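Local coordinates for HpcE (Thermus thermophilus, PDB 1WZO), which probably catalyses the isomerisation of 2-hydroxyhepta-2,4-diene-1,7-dioate and belongs to the fumarylacetoacetate hydrolase family, at the interface of chains A and B. Sequence-based numbering; all coordinates share one arbitrary frame. Chains: chain A/B, HpcE.

Contact 1: the interface of chains A and B. Residues chain A 109, 202-203; chain B 143-144, 147-149.
With CG set between its backbone N and carbonyl carbon (chi1 67°), A:Phe202 drives its ring across B:Arg144, while the opposing B:Arg148 bends at chi3 and brings its guanidinium beside the phenylalanine CB. The ring lies with one face against the start of helix 143-146 of chain B: B:Arg144 CA sits over that face, 3.8 Å from the ring centroid, in a CH-pi contact, and the aliphatic part of the same arginine runs on past CD2 and CE2. B:Ile143 CG2 meets the ring at its edge, in plane. CB of A:Phe202 rests on a face of the B:Arg148 guanidinium, whose plane is turned 22° from the ring. That guanidinium is fixed from its own chain, as B:Arg148 NH1 donates to the carbonyl O of B:Arg144, which lies in the guanidinium plane, at 2.9 Å. Were the ring of A:Phe202 cut back to an alanine, a gap would probably be left over B:Arg144 CA and B:Ile143 CG2 would lose its aromatic neighbour. Alongside, the A:Met203 methyl CE presses on B:Ile143 CG2 at 3.4 Å, a tight fit. Polar links complete this loop-to-helix patch of a two-fold interface, which probably holds the two subunits in register. The backbone N of B:Asp149 donates to A:Phe202 O at 3.1 Å. Beyond it, A:Lys109 NZ forms a salt bridge with the carboxylate oxygen OD2 of B:Asp149 at 2.7 Å, approaching from above the carboxylate plane, 38° out of it.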
# COMPACT_ATOMS: atom_id res chain seq x y z
N LYS A 109 10.37 -16.68 -8.98
CA LYS A 109 10.06 -16.87 -10.40
C LYS A 109 11.01 -17.96 -10.90
O LYS A 109 12.22 -17.82 -10.83
CB LYS A 109 10.26 -15.58 -11.20
CG LYS A 109 9.77 -15.68 -12.67
CD LYS A 109 8.30 -16.12 -12.76
CE LYS A 109 7.84 -16.40 -14.20
NZ LYS A 109 7.86 -15.17 -15.06
N PHE A 202 5.41 -20.01 -13.70
CA PHE A 202 4.68 -19.12 -14.60
C PHE A 202 4.13 -17.84 -13.97
O PHE A 202 3.73 -16.92 -14.68
CB PHE A 202 3.54 -19.90 -15.27
CG PHE A 202 2.45 -20.33 -14.31
CD1 PHE A 202 1.39 -19.48 -14.00
CD2 PHE A 202 2.48 -21.59 -13.72
CE1 PHE A 202 0.38 -19.87 -13.13
CE2 PHE A 202 1.47 -22.00 -12.84
CZ PHE A 202 0.42 -21.13 -12.54
N MET A 203 4.11 -17.79 -12.65
CA MET A 203 3.58 -16.63 -11.93
C MET A 203 4.57 -16.17 -10.88
O MET A 203 4.99 -16.95 -10.02
CB MET A 203 2.26 -17.03 -11.25
CG MET A 203 1.64 -15.95 -10.38
SD MET A 203 0.27 -16.56 -9.35
CE MET A 203 -0.80 -17.30 -10.59
N ILE B 143 -5.49 -21.43 -13.91
CA ILE B 143 -4.64 -20.30 -13.58
C ILE B 143 -3.35 -20.38 -14.41
O ILE B 143 -2.84 -19.36 -14.87
CB ILE B 143 -4.35 -20.30 -12.06
CG1 ILE B 143 -5.63 -19.91 -11.32
CG2 ILE B 143 -3.20 -19.36 -11.74
CD1 ILE B 143 -5.59 -20.16 -9.82
N ARG B 144 -2.85 -21.58 -14.63
CA ARG B 144 -1.63 -21.75 -15.41
C ARG B 144 -1.81 -21.26 -16.86
O ARG B 144 -0.85 -20.83 -17.50
CB ARG B 144 -1.21 -23.22 -15.43
CG ARG B 144 0.17 -23.45 -16.05
CD ARG B 144 0.80 -24.75 -15.58
NE ARG B 144 0.28 -25.92 -16.29
CZ ARG B 144 0.72 -26.33 -17.47
NH1 ARG B 144 1.71 -25.67 -18.08
NH2 ARG B 144 0.19 -27.40 -18.05
N GLY B 147 -3.30 -16.98 -15.82
CA GLY B 147 -2.60 -16.14 -14.86
C GLY B 147 -1.10 -15.99 -14.96
O GLY B 147 -0.44 -15.71 -13.95
N ARG B 148 -0.56 -16.17 -16.15
CA ARG B 148 0.88 -16.06 -16.37
C ARG B 148 1.35 -14.60 -16.37
O ARG B 148 0.58 -13.69 -16.70
CB ARG B 148 1.26 -16.71 -17.70
CG ARG B 148 0.63 -18.09 -17.91
CD ARG B 148 1.03 -18.67 -19.25
NE ARG B 148 2.41 -19.14 -19.26
CZ ARG B 148 2.82 -20.29 -18.72
NH1 ARG B 148 1.95 -21.09 -18.12
NH2 ARG B 148 4.10 -20.63 -18.78
N ASP B 149 2.61 -14.37 -16.00
CA ASP B 149 3.16 -13.02 -16.01
C ASP B 149 2.98 -12.40 -17.41
O ASP B 149 3.22 -13.06 -18.43
CB ASP B 149 4.65 -13.03 -15.66
CG ASP B 149 4.92 -13.35 -14.19
OD1 ASP B 149 3.97 -13.40 -13.38
OD2 ASP B 149 6.11 -13.53 -13.84

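Contact 2: the interface of chains A and B. Residues chain A 72, 74, 143-144, 147-148; chain B 202-203.
B:Phe202 and B:Met203, adjacent loop residues, carry this hydrophobic patch, burying 70 and 41 Å² against chain A. The phenyl ring crosses A:Arg144 at about a right angle and lays one face over the first turn of helix 143-146. A:Arg144 CA stands 3.6 Å above the ring plane, displaced toward the rim, and gives a CH-pi contact. The methylene CG of A:Arg144 continues along the ring to B:Phe202 CD2, 3.6 Å away, so the arginine offers its backbone and hydrocarbon stem to the aromatic face; its guanidinium plane is turned 58° from the ring. Toward its root, B:Phe202 CB lies over a face of the A:Arg148 guanidinium, 3.6 Å from CZ. A bond within chain A steadies that flat group: A:Arg148 NH1 donates to A:Arg144 O at 3.0 Å, with the acceptor nearly in the guanidinium plane, and this ties together the two arginines that lie against the same side of the phenylalanine.

B:Met203 reaches further in. Its chain is extended through chi1 and chi2, then bends at chi3 (-56°), which turns the methyl B:Met203 CE onto A:Ile143 CG2 at 3.4 Å, closer than usual for carbon. B:Met203 CE also lies 3.8 Å from the carbonyl O of A:Gly147. Beyond it, A:Pro74 CG, just after strand 69-73, makes a looser contact with B:Met203 CE at 4.0 Å, and A:Trp72 is more peripheral still. By fitting an aromatic ring and a thioether against the helix and its following loop, the patch is likely to contribute to holding the two subunits together in the assembly.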
# COMPACT_ATOMS: atom_id res chain seq x y z
N TRP A 72 -8.09 -19.52 -6.39
CA TRP A 72 -7.84 -18.25 -5.73
C TRP A 72 -8.77 -17.95 -4.57
O TRP A 72 -9.94 -18.34 -4.60
CB TRP A 72 -7.95 -17.15 -6.79
CG TRP A 72 -8.03 -15.74 -6.29
CD1 TRP A 72 -7.04 -15.03 -5.67
CD2 TRP A 72 -9.12 -14.83 -6.47
NE1 TRP A 72 -7.45 -13.73 -5.46
CE2 TRP A 72 -8.72 -13.58 -5.94
CE3 TRP A 72 -10.40 -14.95 -7.04
CZ2 TRP A 72 -9.56 -12.46 -5.96
CZ3 TRP A 72 -11.23 -13.83 -7.06
CH2 TRP A 72 -10.80 -12.60 -6.52
N PRO A 74 -9.90 -14.52 -2.54
CA PRO A 74 -9.75 -13.07 -2.54
C PRO A 74 -9.36 -12.53 -1.18
O PRO A 74 -9.68 -13.13 -0.16
CB PRO A 74 -11.13 -12.58 -2.99
CG PRO A 74 -12.04 -13.63 -2.48
CD PRO A 74 -11.29 -14.91 -2.80
N ILE A 143 -15.36 -19.78 -7.09
CA ILE A 143 -15.31 -18.48 -6.44
C ILE A 143 -16.50 -18.16 -5.55
O ILE A 143 -16.33 -17.68 -4.43
CB ILE A 143 -15.08 -17.35 -7.47
CG1 ILE A 143 -13.71 -17.55 -8.14
CG2 ILE A 143 -15.12 -16.00 -6.78
CD1 ILE A 143 -13.38 -16.56 -9.26
N ARG A 144 -17.71 -18.43 -6.02
CA ARG A 144 -18.88 -18.16 -5.20
C ARG A 144 -18.94 -19.10 -4.00
O ARG A 144 -19.53 -18.77 -2.97
CB ARG A 144 -20.17 -18.31 -6.02
CG ARG A 144 -21.42 -17.89 -5.25
CD ARG A 144 -22.60 -17.62 -6.19
NE ARG A 144 -23.14 -18.84 -6.77
CZ ARG A 144 -24.15 -19.53 -6.25
NH1 ARG A 144 -24.75 -19.12 -5.14
NH2 ARG A 144 -24.56 -20.65 -6.85
N GLY A 147 -14.77 -17.96 -2.28
CA GLY A 147 -14.32 -16.59 -2.09
C GLY A 147 -15.28 -15.60 -1.44
O GLY A 147 -15.19 -14.40 -1.68
N ARG A 148 -16.19 -16.11 -0.61
CA ARG A 148 -17.15 -15.26 0.07
C ARG A 148 -16.46 -14.46 1.17
O ARG A 148 -15.40 -14.86 1.67
CB ARG A 148 -18.26 -16.12 0.69
CG ARG A 148 -18.78 -17.21 -0.24
CD ARG A 148 -19.89 -17.99 0.43
NE ARG A 148 -21.09 -17.18 0.61
CZ ARG A 148 -21.95 -16.89 -0.37
NH1 ARG A 148 -21.75 -17.36 -1.59
NH2 ARG A 148 -23.01 -16.15 -0.11
N PHE B 202 -21.91 -11.77 -2.84
CA PHE B 202 -21.14 -12.58 -1.88
C PHE B 202 -19.71 -12.08 -1.65
O PHE B 202 -19.05 -12.47 -0.69
CB PHE B 202 -21.10 -14.04 -2.36
CG PHE B 202 -20.33 -14.25 -3.64
CD1 PHE B 202 -18.94 -14.35 -3.64
CD2 PHE B 202 -21.00 -14.31 -4.86
CE1 PHE B 202 -18.23 -14.52 -4.83
CE2 PHE B 202 -20.30 -14.48 -6.06
CZ PHE B 202 -18.91 -14.58 -6.05
N MET B 203 -19.23 -11.19 -2.53
CA MET B 203 -17.87 -10.67 -2.43
C MET B 203 -17.85 -9.15 -2.48
O MET B 203 -18.36 -8.55 -3.42
CB MET B 203 -17.04 -11.21 -3.61
CG MET B 203 -15.59 -10.75 -3.63
SD MET B 203 -14.74 -11.21 -5.16
CE MET B 203 -14.97 -12.98 -5.18

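Contact 1 and contact 2 are twin patches of a two-fold symmetric interface, their C-alpha centres about 20 Å apart. Each pairs the 202-203 loop of one chain with helix 143-146 and the loop after it of the other, so every subunit gives the loop at one patch and receives it at the other. Contact 1 reaches a lysine-aspartate pair and contact 2 the end of strand 69-73; by the two-fold symmetry both should recur with the chains exchanged. This reciprocal clasp, repeated at two separated points, is likely to resist rocking of the subunits and suits a dimeric unit within the deposited tetramer.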